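PDB 3UOR: ABC transporter sugar binding protein from Xanthomonas axonopodis pv. citri, which probably binds maltose or related sugars in the periplasm and delivers them to an ABC transporter. Local coordinates for residues N91-E96 against E376-V381; D127-D132 against G137-V142; M189-F194 against N232-G237. One frame throughout, in Å; residues are numbered along the deposited sequence.

Contact 1. Residues N91-E96 against E376-V381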
ATOM      1  N   ASN A  91       7.459  -2.232  -2.895  1.00 36.03           N
ATOM      2  CA  ASN A  91       7.551  -1.535  -4.167  1.00 42.11           C
ATOM      3  C   ASN A  91       8.072  -0.089  -4.110  1.00 38.26           C
ATOM      4  O   ASN A  91       8.313   0.509  -5.145  1.00 41.24           O
ATOM      5  CB  ASN A  91       6.286  -1.715  -5.019  1.00 46.68           C
ATOM      6  CG  ASN A  91       5.072  -1.204  -4.344  1.00 54.04           C
ATOM      7  OD1 ASN A  91       5.182  -0.417  -3.411  1.00 63.26           O
ATOM      8  ND2 ASN A  91       3.889  -1.647  -4.795  1.00 43.54           N
ATOM      9  N   THR A  92       8.273   0.467  -2.916  1.00 39.36           N
ATOM     10  CA  THR A  92       8.897   1.788  -2.825  1.00 46.69           C
ATOM     11  C   THR A  92      10.423   1.650  -2.771  1.00 45.11           C
ATOM     12  O   THR A  92      11.150   2.633  -2.890  1.00 46.05           O
ATOM     13  CB  THR A  92       8.382   2.639  -1.626  1.00 50.47           C
ATOM     14  OG1 THR A  92       8.533   1.907  -0.418  1.00 48.23           O
ATOM     15  CG2 THR A  92       6.917   2.991  -1.799  1.00 55.91           C
ATOM     16  N   TRP A  93      10.894   0.418  -2.609  1.00 39.33           N
ATOM     17  CA  TRP A  93      12.319   0.113  -2.653  1.00 36.75           C
ATOM     18  C   TRP A  93      12.856  -0.025  -4.075  1.00 40.80           C
ATOM     19  O   TRP A  93      14.053   0.065  -4.285  1.00 44.55           O
ATOM     20  CB  TRP A  93      12.616  -1.180  -1.894  1.00 39.10           C
ATOM     21  CG  TRP A  93      12.377  -1.083  -0.437  1.00 47.03           C
ATOM     22  CD1 TRP A  93      11.836  -0.026   0.234  1.00 53.78           C
ATOM     23  CD2 TRP A  93      12.669  -2.078   0.550  1.00 50.36           C
ATOM     24  NE1 TRP A  93      11.770  -0.304   1.575  1.00 52.62           N
ATOM     25  CE2 TRP A  93      12.278  -1.556   1.794  1.00 54.72           C
ATOM     26  CE3 TRP A  93      13.223  -3.354   0.500  1.00 58.50           C
ATOM     27  CZ2 TRP A  93      12.423  -2.265   2.973  1.00 58.30           C
ATOM     28  CZ3 TRP A  93      13.365  -4.056   1.667  1.00 63.67           C
ATOM     29  CH2 TRP A  93      12.972  -3.510   2.891  1.00 66.58           C
ATOM     30  N   LEU A  94      11.985  -0.266  -5.048  1.00 43.48           N
ATOM     31  CA  LEU A  94      12.432  -0.493  -6.432  1.00 34.84           C
ATOM     32  C   LEU A  94      13.337   0.608  -6.987  1.00 43.53           C
ATOM     33  O   LEU A  94      14.379   0.303  -7.566  1.00 47.72           O
ATOM     34  CB  LEU A  94      11.238  -0.666  -7.369  1.00 42.07           C
ATOM     35  CG  LEU A  94      10.982  -2.030  -7.987  1.00 49.41           C
ATOM     36  CD1 LEU A  94      10.966  -3.095  -6.917  1.00 45.47           C
ATOM     37  CD2 LEU A  94       9.666  -1.995  -8.725  1.00 56.67           C
ATOM     38  N   PRO A  95      12.933   1.889  -6.844  1.00 35.61           N
ATOM     39  CA  PRO A  95      13.729   2.949  -7.471  1.00 40.39           C
ATOM     40  C   PRO A  95      15.168   2.920  -6.987  1.00 43.86           C
ATOM     41  O   PRO A  95      16.082   3.135  -7.769  1.00 56.17           O
ATOM     42  CB  PRO A  95      13.031   4.223  -7.006  1.00 43.47           C
ATOM     43  CG  PRO A  95      11.622   3.820  -6.840  1.00 37.28           C
ATOM     44  CD  PRO A  95      11.699   2.432  -6.248  1.00 36.94           C
ATOM     45  N   GLU A  96      15.368   2.624  -5.712  1.00 49.02           N
ATOM     46  CA  GLU A  96      16.712   2.542  -5.176  1.00 51.44           C
ATOM     47  C   GLU A  96      17.508   1.395  -5.785  1.00 49.36           C
ATOM     48  O   GLU A  96      18.621   1.602  -6.273  1.00 52.53           O
ATOM     49  CB  GLU A  96      16.700   2.420  -3.653  1.00 51.66           C
ATOM     50  CG  GLU A  96      18.113   2.315  -3.073  1.00 64.49           C
ATOM     51  CD  GLU A  96      18.140   2.418  -1.561  1.00 71.71           C
ATOM     52  OE1 GLU A  96      17.057   2.582  -0.954  1.00 76.68           O
ATOM     53  OE2 GLU A  96      19.244   2.341  -0.980  1.00 74.17           O
ATOM     54  N   GLU A 376      14.323   8.755  -2.116  1.00 30.81           N
ATOM     55  CA  GLU A 376      14.083   9.392  -0.816  1.00 41.25           C
ATOM     56  C   GLU A 376      12.612   9.492  -0.388  1.00 41.22           C
ATOM     57  O   GLU A 376      12.278  10.159   0.607  1.00 34.24           O
ATOM     58  CB  GLU A 376      14.818  10.735  -0.711  1.00 39.78           C
ATOM     59  CG  GLU A 376      14.861  11.566  -1.967  1.00 47.18           C
ATOM     60  CD  GLU A 376      15.859  11.075  -3.033  1.00 43.24           C
ATOM     61  OE1 GLU A 376      17.092  11.238  -2.892  1.00 37.59           O
ATOM     62  OE2 GLU A 376      15.389  10.560  -4.055  1.00 44.30           O
ATOM     63  N   TRP A 377      11.740   8.794  -1.112  1.00 30.37           N
ATOM     64  CA  TRP A 377      10.306   8.837  -0.813  1.00 30.47           C
ATOM     65  C   TRP A 377       9.950   8.455   0.636  1.00 34.77           C
ATOM     66  O   TRP A 377       9.136   9.111   1.263  1.00 31.76           O
ATOM     67  CB  TRP A 377       9.464   8.000  -1.803  1.00 27.67           C
ATOM     68  CG  TRP A 377       8.026   8.173  -1.495  1.00 25.48           C
ATOM     69  CD1 TRP A 377       7.183   7.253  -0.929  1.00 23.41           C
ATOM     70  CD2 TRP A 377       7.272   9.382  -1.632  1.00 24.02           C
ATOM     71  NE1 TRP A 377       5.937   7.811  -0.757  1.00 23.34           N
ATOM     72  CE2 TRP A 377       5.977   9.123  -1.167  1.00 23.55           C
ATOM     73  CE3 TRP A 377       7.565  10.653  -2.136  1.00 24.50           C
ATOM     74  CZ2 TRP A 377       4.973  10.089  -1.188  1.00 28.32           C
ATOM     75  CZ3 TRP A 377       6.589  11.597  -2.155  1.00 25.87           C
ATOM     76  CH2 TRP A 377       5.297  11.320  -1.686  1.00 33.22           C
ATOM     77  N   GLU A 378      10.543   7.406   1.176  1.00 31.81           N
ATOM     78  CA  GLU A 378      10.198   7.031   2.544  1.00 40.01           C
ATOM     79  C   GLU A 378      10.541   8.122   3.557  1.00 37.75           C
ATOM     80  O   GLU A 378       9.750   8.392   4.449  1.00 41.37           O
ATOM     81  CB  GLU A 378      10.855   5.716   2.948  1.00 46.69           C
ATOM     82  CG  GLU A 378      10.082   4.503   2.448  1.00 71.73           C
ATOM     83  CD  GLU A 378      10.536   3.204   3.103  1.00 89.51           C
ATOM     84  OE1 GLU A 378      11.698   2.789   2.886  1.00 85.03           O
ATOM     85  OE2 GLU A 378       9.722   2.597   3.837  1.00 99.45           O
ATOM     86  N   ARG A 379      11.706   8.750   3.419  1.00 29.55           N
ATOM     87  CA  ARG A 379      12.062   9.880   4.273  1.00 33.76           C
ATOM     88  C   ARG A 379      11.021  10.994   4.127  1.00 33.37           C
ATOM     89  O   ARG A 379      10.556  11.569   5.099  1.00 37.70           O
ATOM     90  CB  ARG A 379      13.442  10.424   3.902  1.00 33.28           C
ATOM     91  CG  ARG A 379      14.599   9.509   4.296  1.00 49.58           C
ATOM     92  CD  ARG A 379      15.886   9.863   3.540  1.00 55.83           C
ATOM     93  NE  ARG A 379      16.551  11.046   4.086  1.00 66.75           N
ATOM     94  CZ  ARG A 379      17.452  11.767   3.418  1.00 69.75           C
ATOM     95  NH1 ARG A 379      17.772  11.421   2.171  1.00 63.92           N
ATOM     96  NH2 ARG A 379      18.024  12.834   3.990  1.00 68.23           N
ATOM     97  N   ILE A 380      10.647  11.282   2.895  1.00 30.35           N
ATOM     98  CA  ILE A 380       9.682  12.331   2.639  1.00 31.71           C
ATOM     99  C   ILE A 380       8.351  12.117   3.373  1.00 32.01           C
ATOM    100  O   ILE A 380       7.855  13.040   4.028  1.00 34.30           O
ATOM    101  CB  ILE A 380       9.498  12.533   1.124  1.00 28.17           C
ATOM    102  CG1 ILE A 380      10.775  13.159   0.559  1.00 29.88           C
ATOM    103  CG2 ILE A 380       8.276  13.395   0.839  1.00 27.13           C
ATOM    104  CD1 ILE A 380      10.907  13.066  -0.965  1.00 24.85           C
ATOM    105  N   VAL A 381       7.777  10.915   3.310  1.00 33.77           N
ATOM    106  CA  VAL A 381       6.490  10.725   3.973  1.00 34.13           C
ATOM    107  C   VAL A 381       6.618  10.727   5.471  1.00 32.56           C
ATOM    108  O   VAL A 381       5.662  11.079   6.143  1.00 36.36           O
ATOM    109  CB  VAL A 381       5.659   9.479   3.529  1.00 33.67           C
ATOM    110  CG1 VAL A 381       5.229   9.607   2.107  1.00 36.01           C
ATOM    111  CG2 VAL A 381       6.408   8.210   3.768  1.00 26.35           C
TER
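Thr92 and Trp93 meet Trp377 and Glu378 in a small, partly buried contact of the periplasmic-binding-protein fold. It sits where the turn after strand 86-90 enters helix 94-99 and faces the first turn of helix 377-394, with Glu376 at that helix's N-cap position. Its single polar link is a weak hydrogen bond from Trp93 NE1 to Glu378 OE1, 3.4 Å long and bent to 136° at the hydrogen. The carboxylate oxygen comes in at the edge of the indole, near the ring plane, while the carboxylate itself is turned 53° from that plane. Although the CB of Trp93 points away from helix 377-394, placing CG beside the backbone N (chi1 -66°) swings the five-membered ring back toward it. Glu378 reaches across from its exposed position with its chain extended beyond CG. Its tip is 6.6 Å from Glu96, measured between OE1 of Glu378 and OE1 of Glu96, a like-charge pair that may disfavour a closer approach. Glu96 OE1 is hydrogen-bonded to His71, whose ring makes an edge-to-face stack with Trp93. The rest is van der Waals contact at longer range, made by the hydroxyl and the methyl of Thr92. The side chain of Thr92 crosses that of Glu378 at about a right angle, with Thr92 OG1 4.2 Å from Glu378 CG. Trp377 is buried at the base of its helix and carries Val381 CG1 over one face, offset toward the rim. Obliquely to the same indole stands the methyl of Thr92, with CG2 4.4 Å from CD1 of Trp377.

Contact 2. Residues D127-D132 against G137-V142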
ATOM      1  N   ASP A 127       2.329   0.359 -12.650  1.00 32.37           N
ATOM      2  CA  ASP A 127       3.137   1.570 -12.743  1.00 39.47           C
ATOM      3  C   ASP A 127       4.213   1.638 -11.647  1.00 37.03           C
ATOM      4  O   ASP A 127       5.289   2.178 -11.881  1.00 38.03           O
ATOM      5  CB  ASP A 127       2.231   2.815 -12.742  1.00 42.36           C
ATOM      6  CG  ASP A 127       3.003   4.105 -12.928  1.00 49.71           C
ATOM      7  OD1 ASP A 127       3.808   4.195 -13.877  1.00 52.84           O
ATOM      8  OD2 ASP A 127       2.794   5.047 -12.131  1.00 50.40           O
ATOM      9  N   THR A 128       3.949   1.064 -10.471  1.00 34.14           N
ATOM     10  CA  THR A 128       4.950   1.084  -9.398  1.00 34.79           C
ATOM     11  C   THR A 128       6.228   0.320  -9.760  1.00 40.37           C
ATOM     12  O   THR A 128       7.255   0.512  -9.124  1.00 34.90           O
ATOM     13  CB  THR A 128       4.419   0.538  -8.049  1.00 33.87           C
ATOM     14  OG1 THR A 128       4.153  -0.867  -8.151  1.00 35.37           O
ATOM     15  CG2 THR A 128       3.136   1.245  -7.626  1.00 33.70           C
ATOM     16  N   ASN A 129       6.179  -0.548 -10.770  1.00 30.10           N
ATOM     17  CA  ASN A 129       7.383  -1.300 -11.134  1.00 33.54           C
ATOM     18  C   ASN A 129       8.165  -0.654 -12.263  1.00 36.63           C
ATOM     19  O   ASN A 129       9.173  -1.181 -12.712  1.00 40.15           O
ATOM     20  CB  ASN A 129       7.042  -2.740 -11.503  1.00 38.70           C
ATOM     21  CG  ASN A 129       6.700  -3.572 -10.299  1.00 40.72           C
ATOM     22  OD1 ASN A 129       7.349  -4.572 -10.027  1.00 48.13           O
ATOM     23  ND2 ASN A 129       5.692  -3.157  -9.560  1.00 48.06           N
ATOM     24  N   LEU A 130       7.682   0.484 -12.741  1.00 37.39           N
ATOM     25  CA  LEU A 130       8.347   1.165 -13.843  1.00 35.45           C
ATOM     26  C   LEU A 130       9.219   2.281 -13.292  1.00 43.45           C
ATOM     27  O   LEU A 130       8.755   3.146 -12.549  1.00 45.25           O
ATOM     28  CB  LEU A 130       7.321   1.730 -14.818  1.00 31.43           C
ATOM     29  CG  LEU A 130       6.667   0.685 -15.718  1.00 45.27           C
ATOM     30  CD1 LEU A 130       5.460   1.278 -16.436  1.00 49.58           C
ATOM     31  CD2 LEU A 130       7.704   0.179 -16.711  1.00 42.69           C
ATOM     32  N   VAL A 131      10.495   2.238 -13.626  1.00 45.74           N
ATOM     33  CA  VAL A 131      11.406   3.255 -13.149  1.00 52.93           C
ATOM     34  C   VAL A 131      12.081   3.881 -14.344  1.00 57.97           C
ATOM     35  O   VAL A 131      12.909   3.247 -15.011  1.00 44.86           O
ATOM     36  CB  VAL A 131      12.447   2.687 -12.181  1.00 55.54           C
ATOM     37  CG1 VAL A 131      13.464   3.753 -11.843  1.00 57.39           C
ATOM     38  CG2 VAL A 131      11.768   2.183 -10.920  1.00 45.81           C
ATOM     39  N   ASP A 132      11.694   5.118 -14.637  1.00 58.73           N
ATOM     40  CA  ASP A 132      12.285   5.827 -15.741  1.00 59.76           C
ATOM     41  C   ASP A 132      11.919   5.117 -17.034  1.00 62.02           C
ATOM     42  O   ASP A 132      12.750   4.982 -17.931  1.00 54.46           O
ATOM     43  CB  ASP A 132      13.803   5.841 -15.582  1.00 74.88           C
ATOM     44  CG  ASP A 132      14.442   7.029 -16.251  1.00 90.99           C
ATOM     45  OD1 ASP A 132      14.030   8.166 -15.928  1.00 97.88           O
ATOM     46  OD2 ASP A 132      15.353   6.826 -17.088  1.00 92.37           O
ATOM     47  N   GLY A 137      10.342  -4.963 -12.162  1.00 34.90           N
ATOM     48  CA  GLY A 137       9.764  -5.975 -11.303  1.00 25.48           C
ATOM     49  C   GLY A 137       8.422  -6.429 -11.852  1.00 29.69           C
ATOM     50  O   GLY A 137       7.934  -5.903 -12.859  1.00 31.67           O
ATOM     51  N   VAL A 138       7.810  -7.395 -11.177  1.00 30.81           N
ATOM     52  CA  VAL A 138       6.425  -7.763 -11.463  1.00 31.51           C
ATOM     53  C   VAL A 138       5.660  -7.658 -10.152  1.00 33.35           C
ATOM     54  O   VAL A 138       6.127  -8.159  -9.128  1.00 34.62           O
ATOM     55  CB  VAL A 138       6.326  -9.212 -12.032  1.00 33.89           C
ATOM     56  CG1 VAL A 138       4.869  -9.614 -12.234  1.00 30.25           C
ATOM     57  CG2 VAL A 138       7.102  -9.326 -13.333  1.00 28.94           C
ATOM     58  N   PRO A 139       4.501  -6.977 -10.164  1.00 31.58           N
ATOM     59  CA  PRO A 139       3.767  -6.825  -8.907  1.00 27.22           C
ATOM     60  C   PRO A 139       3.422  -8.191  -8.356  1.00 33.25           C
ATOM     61  O   PRO A 139       2.960  -9.034  -9.118  1.00 29.91           O
ATOM     62  CB  PRO A 139       2.480  -6.098  -9.334  1.00 31.16           C
ATOM     63  CG  PRO A 139       2.835  -5.407 -10.607  1.00 29.99           C
ATOM     64  CD  PRO A 139       3.816  -6.324 -11.295  1.00 30.21           C
ATOM     65  N   TRP A 140       3.617  -8.410  -7.064  1.00 28.74           N
ATOM     66  CA  TRP A 140       3.258  -9.693  -6.471  1.00 27.85           C
ATOM     67  C   TRP A 140       1.915  -9.608  -5.736  1.00 35.84           C
ATOM     68  O   TRP A 140       0.994 -10.370  -6.019  1.00 34.43           O
ATOM     69  CB  TRP A 140       4.367 -10.144  -5.526  1.00 31.41           C
ATOM     70  CG  TRP A 140       4.168 -11.482  -4.922  1.00 30.90           C
ATOM     71  CD1 TRP A 140       3.304 -12.448  -5.328  1.00 37.18           C
ATOM     72  CD2 TRP A 140       4.872 -12.015  -3.791  1.00 28.90           C
ATOM     73  NE1 TRP A 140       3.405 -13.554  -4.501  1.00 33.21           N
ATOM     74  CE2 TRP A 140       4.365 -13.308  -3.554  1.00 30.56           C
ATOM     75  CE3 TRP A 140       5.865 -11.510  -2.942  1.00 31.26           C
ATOM     76  CZ2 TRP A 140       4.825 -14.110  -2.516  1.00 32.95           C
ATOM     77  CZ3 TRP A 140       6.324 -12.303  -1.914  1.00 37.09           C
ATOM     78  CH2 TRP A 140       5.805 -13.595  -1.710  1.00 37.91           C
ATOM     79  N   TYR A 141       1.787  -8.689  -4.788  1.00 31.25           N
ATOM     80  CA  TYR A 141       0.493  -8.484  -4.140  1.00 24.17           C
ATOM     81  C   TYR A 141       0.391  -7.010  -3.766  1.00 31.95           C
ATOM     82  O   TYR A 141       1.389  -6.300  -3.758  1.00 31.33           O
ATOM     83  CB  TYR A 141       0.341  -9.359  -2.896  1.00 28.11           C
ATOM     84  CG  TYR A 141       1.317  -9.029  -1.790  1.00 34.43           C
ATOM     85  CD1 TYR A 141       1.047  -8.023  -0.870  1.00 38.82           C
ATOM     86  CD2 TYR A 141       2.509  -9.719  -1.676  1.00 38.81           C
ATOM     87  CE1 TYR A 141       1.946  -7.718   0.135  1.00 37.83           C
ATOM     88  CE2 TYR A 141       3.401  -9.437  -0.687  1.00 47.74           C
ATOM     89  CZ  TYR A 141       3.125  -8.435   0.215  1.00 47.21           C
ATOM     90  OH  TYR A 141       4.047  -8.177   1.195  1.00 52.73           O
ATOM     91  N   VAL A 142      -0.812  -6.556  -3.454  1.00 29.42           N
ATOM     92  CA  VAL A 142      -1.072  -5.129  -3.312  1.00 27.73           C
ATOM     93  C   VAL A 142      -1.588  -4.838  -1.906  1.00 33.90           C
ATOM     94  O   VAL A 142      -2.429  -5.566  -1.367  1.00 33.90           O
ATOM     95  CB  VAL A 142      -2.127  -4.644  -4.319  1.00 28.72           C
ATOM     96  CG1 VAL A 142      -2.263  -3.123  -4.292  1.00 24.45           C
ATOM     97  CG2 VAL A 142      -1.764  -5.097  -5.710  1.00 28.40           C
TER
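The side-chain amide of Asn129 sits among the peptide atoms of Gly137 and Val138, with the hydroxyls of Thr128 and Ser304 also nearby; which end of it carries the nitrogen is doubtful, because the modelled group is probably turned over. Asn129 is presented to Gly137, Val138 and Pro139 by a type I beta turn, which the 3.1 Å hydrogen bond from Leu130 N to Asp127 O closes. The turn leads out of helix 123-127 into strand 130-131, the short arm of a beta hairpin whose other arm is the long strand 134-150. Asn129 lies just before the short arm, with its backbone bonded to Tyr136, and its CA is 5.2 Å from the CA of Gly137. Setting CG beside the backbone N (chi1 -74°) directs the side chain toward the main chain of Gly137 and Val138. There CB of Asn129 lies 3.6 Å from O of Gly137, and CG is 3.7 Å from the same oxygen. Pro139 adds an apolar neighbour: its ring crosses the Asn129 side chain at a slant, with CD of the proline 4.1 Å from CG of Asn129. The same proline touches Val125 and Trp126 of helix 123-127, while Leu94 of helix 94-99 packs against Asn129. Farther along strand 134-150, Trp140 and Tyr141 both face Ser303 in a classic beta bulge, tying the hairpin to strand 303-307. All four residues in touch are buried. A buried amide would be costly without polar partners; here peptide groups and two hydroxyls are near enough to supply them, probably holding the side chain once its orientation is set.

Contact 3. Residues M189-F194 against N232-G237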
ATOM      1  N   MET A 189      -8.109   7.087  12.647  1.00 35.91           N
ATOM      2  CA  MET A 189      -6.946   7.258  11.791  1.00 31.96           C
ATOM      3  C   MET A 189      -5.787   7.651  12.707  1.00 44.21           C
ATOM      4  O   MET A 189      -5.611   8.834  13.011  1.00 41.78           O
ATOM      5  CB  MET A 189      -7.164   8.402  10.791  1.00 29.36           C
ATOM      6  CG  MET A 189      -8.359   8.250   9.858  1.00 31.54           C
ATOM      7  SD  MET A 189      -8.419   9.536   8.584  1.00 34.55           S
ATOM      8  CE  MET A 189      -8.728  11.005   9.616  1.00 32.07           C
ATOM      9  N   PRO A 190      -5.000   6.669  13.162  1.00 45.46           N
ATOM     10  CA  PRO A 190      -3.922   6.960  14.119  1.00 41.08           C
ATOM     11  C   PRO A 190      -2.933   7.983  13.573  1.00 37.41           C
ATOM     12  O   PRO A 190      -2.460   7.826  12.459  1.00 39.82           O
ATOM     13  CB  PRO A 190      -3.241   5.605  14.314  1.00 38.80           C
ATOM     14  CG  PRO A 190      -4.271   4.595  13.909  1.00 44.79           C
ATOM     15  CD  PRO A 190      -5.062   5.243  12.802  1.00 39.29           C
ATOM     16  N   LEU A 191      -2.627   9.009  14.366  1.00 37.76           N
ATOM     17  CA  LEU A 191      -1.795  10.132  13.937  1.00 39.95           C
ATOM     18  C   LEU A 191      -0.330   9.774  13.647  1.00 44.72           C
ATOM     19  O   LEU A 191       0.390  10.557  13.027  1.00 41.85           O
ATOM     20  CB  LEU A 191      -1.858  11.239  14.989  1.00 42.93           C
ATOM     21  CG  LEU A 191      -3.163  12.037  14.999  1.00 38.43           C
ATOM     22  CD1 LEU A 191      -3.276  12.914  16.239  1.00 40.38           C
ATOM     23  CD2 LEU A 191      -3.270  12.878  13.733  1.00 31.06           C
ATOM     24  N   ASN A 192       0.104   8.599  14.096  1.00 37.75           N
ATOM     25  CA  ASN A 192       1.466   8.132  13.849  1.00 46.11           C
ATOM     26  C   ASN A 192       1.623   7.448  12.488  1.00 45.96           C
ATOM     27  O   ASN A 192       2.734   7.097  12.095  1.00 49.61           O
ATOM     28  CB  ASN A 192       1.896   7.149  14.943  1.00 40.51           C
ATOM     29  CG  ASN A 192       0.976   5.947  15.023  1.00 54.99           C
ATOM     30  OD1 ASN A 192      -0.179   6.066  15.433  1.00 60.35           O
ATOM     31  ND2 ASN A 192       1.474   4.784  14.610  1.00 51.33           N
ATOM     32  N   GLU A 193       0.515   7.226  11.785  1.00 42.73           N
ATOM     33  CA  GLU A 193       0.558   6.575  10.472  1.00 37.76           C
ATOM     34  C   GLU A 193       0.450   7.627   9.383  1.00 41.86           C
ATOM     35  O   GLU A 193      -0.258   8.615   9.543  1.00 44.91           O
ATOM     36  CB  GLU A 193      -0.568   5.536  10.352  1.00 39.59           C
ATOM     37  CG  GLU A 193      -0.498   4.476  11.464  1.00 46.38           C
ATOM     38  CD  GLU A 193      -1.653   3.484  11.460  1.00 57.54           C
ATOM     39  OE1 GLU A 193      -2.633   3.666  10.697  1.00 52.82           O
ATOM     40  OE2 GLU A 193      -1.578   2.514  12.242  1.00 66.59           O
ATOM     41  N   PHE A 194       1.161   7.428   8.281  1.00 35.97           N
ATOM     42  CA  PHE A 194       1.110   8.377   7.179  1.00 39.69           C
ATOM     43  C   PHE A 194       0.146   7.981   6.034  1.00 40.22           C
ATOM     44  O   PHE A 194      -0.150   8.801   5.162  1.00 37.51           O
ATOM     45  CB  PHE A 194       2.516   8.562   6.605  1.00 31.29           C
ATOM     46  CG  PHE A 194       3.064   7.333   5.910  1.00 35.68           C
ATOM     47  CD1 PHE A 194       2.715   7.051   4.602  1.00 29.80           C
ATOM     48  CD2 PHE A 194       3.934   6.467   6.568  1.00 36.12           C
ATOM     49  CE1 PHE A 194       3.222   5.927   3.948  1.00 34.47           C
ATOM     50  CE2 PHE A 194       4.455   5.345   5.923  1.00 37.64           C
ATOM     51  CZ  PHE A 194       4.096   5.074   4.608  1.00 35.98           C
ATOM     52  N   ASN A 232      -9.420  18.540   9.259  1.00 41.10           N
ATOM     53  CA  ASN A 232     -10.797  18.853   9.645  1.00 35.97           C
ATOM     54  C   ASN A 232     -11.471  17.736  10.448  1.00 43.12           C
ATOM     55  O   ASN A 232     -12.250  18.013  11.346  1.00 40.13           O
ATOM     56  CB  ASN A 232     -11.644  19.196   8.417  1.00 31.48           C
ATOM     57  CG  ASN A 232     -13.031  19.668   8.791  1.00 39.93           C
ATOM     58  OD1 ASN A 232     -13.195  20.699   9.442  1.00 39.96           O
ATOM     59  ND2 ASN A 232     -14.043  18.922   8.372  1.00 35.96           N
ATOM     60  N   MET A 233     -11.185  16.477  10.118  1.00 33.15           N
ATOM     61  CA  MET A 233     -11.830  15.357  10.804  1.00 34.28           C
ATOM     62  C   MET A 233     -11.475  15.320  12.294  1.00 38.31           C
ATOM     63  O   MET A 233     -12.299  14.955  13.120  1.00 38.07           O
ATOM     64  CB  MET A 233     -11.437  14.014  10.168  1.00 26.15           C
ATOM     65  CG  MET A 233     -11.881  13.859   8.701  1.00 32.81           C
ATOM     66  SD  MET A 233     -11.685  12.144   8.139  1.00 36.11           S
ATOM     67  CE  MET A 233     -11.264  12.464   6.434  1.00 35.60           C
ATOM     68  N   TYR A 234     -10.234  15.634  12.640  1.00 30.03           N
ATOM     69  CA  TYR A 234      -9.892  15.690  14.059  1.00 38.14           C
ATOM     70  C   TYR A 234     -10.499  16.912  14.727  1.00 41.21           C
ATOM     71  O   TYR A 234     -10.982  16.816  15.846  1.00 45.88           O
ATOM     72  CB  TYR A 234      -8.382  15.691  14.281  1.00 31.10           C
ATOM     73  CG  TYR A 234      -7.693  14.503  13.671  1.00 36.01           C
ATOM     74  CD1 TYR A 234      -7.415  13.364  14.417  1.00 29.64           C
ATOM     75  CD2 TYR A 234      -7.334  14.515  12.330  1.00 34.40           C
ATOM     76  CE1 TYR A 234      -6.773  12.279  13.831  1.00 32.39           C
ATOM     77  CE2 TYR A 234      -6.698  13.443  11.743  1.00 30.93           C
ATOM     78  CZ  TYR A 234      -6.430  12.333  12.486  1.00 31.45           C
ATOM     79  OH  TYR A 234      -5.777  11.292  11.872  1.00 28.79           O
ATOM     80  N   GLN A 235     -10.478  18.052  14.042  1.00 38.23           N
ATOM     81  CA  GLN A 235     -10.948  19.279  14.667  1.00 45.09           C
ATOM     82  C   GLN A 235     -12.461  19.272  14.851  1.00 46.27           C
ATOM     83  O   GLN A 235     -12.968  19.964  15.740  1.00 46.13           O
ATOM     84  CB  GLN A 235     -10.479  20.549  13.933  1.00 41.31           C
ATOM     85  CG  GLN A 235      -8.964  20.671  13.672  1.00 41.10           C
ATOM     86  CD  GLN A 235      -8.093  20.327  14.870  1.00 43.56           C
ATOM     87  OE1 GLN A 235      -8.527  20.387  16.013  1.00 43.45           O
ATOM     88  NE2 GLN A 235      -6.852  19.966  14.604  1.00 39.06           N
ATOM     89  N   GLN A 236     -13.189  18.503  14.035  1.00 40.92           N
ATOM     90  CA  GLN A 236     -14.645  18.414  14.220  1.00 35.25           C
ATOM     91  C   GLN A 236     -14.979  17.389  15.304  1.00 39.76           C
ATOM     92  O   GLN A 236     -16.115  17.292  15.743  1.00 47.43           O
ATOM     93  CB  GLN A 236     -15.375  18.028  12.930  1.00 39.73           C
ATOM     94  CG  GLN A 236     -15.168  18.962  11.773  1.00 39.16           C
ATOM     95  CD  GLN A 236     -15.758  20.322  12.022  1.00 56.90           C
ATOM     96  OE1 GLN A 236     -16.627  20.487  12.880  1.00 56.06           O
ATOM     97  NE2 GLN A 236     -15.288  21.315  11.273  1.00 57.44           N
ATOM     98  N   GLY A 237     -13.986  16.620  15.731  1.00 43.93           N
ATOM     99  CA  GLY A 237     -14.217  15.570  16.702  1.00 40.08           C
ATOM    100  C   GLY A 237     -14.722  14.294  16.042  1.00 44.29           C
ATOM    101  O   GLY A 237     -15.275  13.423  16.723  1.00 43.27           O
TER
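Tyr234 and Met189 are joined at the tightly packed heart of this contact, where helix 221-235 meets the loop that follows strand 187-188 in the alpha/beta fold. The phenol OH donates to Met189 O at 2.7 Å; the angle at the carbonyl oxygen is 139°, with the donor tilted 24° from the carbonyl plane. That oxygen lies at the ring's edge, whereas Leu191 CD2 sits over one face, 3.4 Å from CZ of Tyr234, and the two side chains slide past each other in opposite directions. Bending at chi3 (-66°) brings the Met189 methyl round to Tyr234 and Met233: CE is 3.8 Å from Tyr234 CE2 and 3.5 Å from Met233 SD, the two methionines crossing at about a right angle. Val392 of helix 377-394 touches both Leu191 and Tyr234. The other side of the same last turn is turned to solvent, with Gln235 and Gln236 exposed. There Gln236 NE2 bonds to Asn232 OD1 at 2.8 Å, nearly straight, and a Schellman motif at Gly237, with positive phi, finishes the helix. This outer side is held by amides of exposed and partly exposed residues, while the inner side is sulfur, methyl and ring, so the Tyr234 hydroxyl, buried among apolar groups, is satisfied by a loop carbonyl, which adds a directional bond to an otherwise apolar interface.

Overall arrangement
Contacts 1 and 2 adjoin in the part of the fold built around strands 86-90 and 303-307, with Pro95 of the first packing on Val131 of the second, while contact 3 lies about 24 Å from the first and 30 Å from the second between centres. Helix 377-394 bridges the distance: its first turn makes contact 1, Val381 touches Phe194 of contact 3's loop, and the later part of the helix packs on contact 3. Contacts 2 and 3 are buried, contact 1 only partly. Their chemistry follows: a weak, charged-to-indole link near the surface, an amide among backbone atoms in the hairpin, and a short phenol bond within methionine and leucine packing.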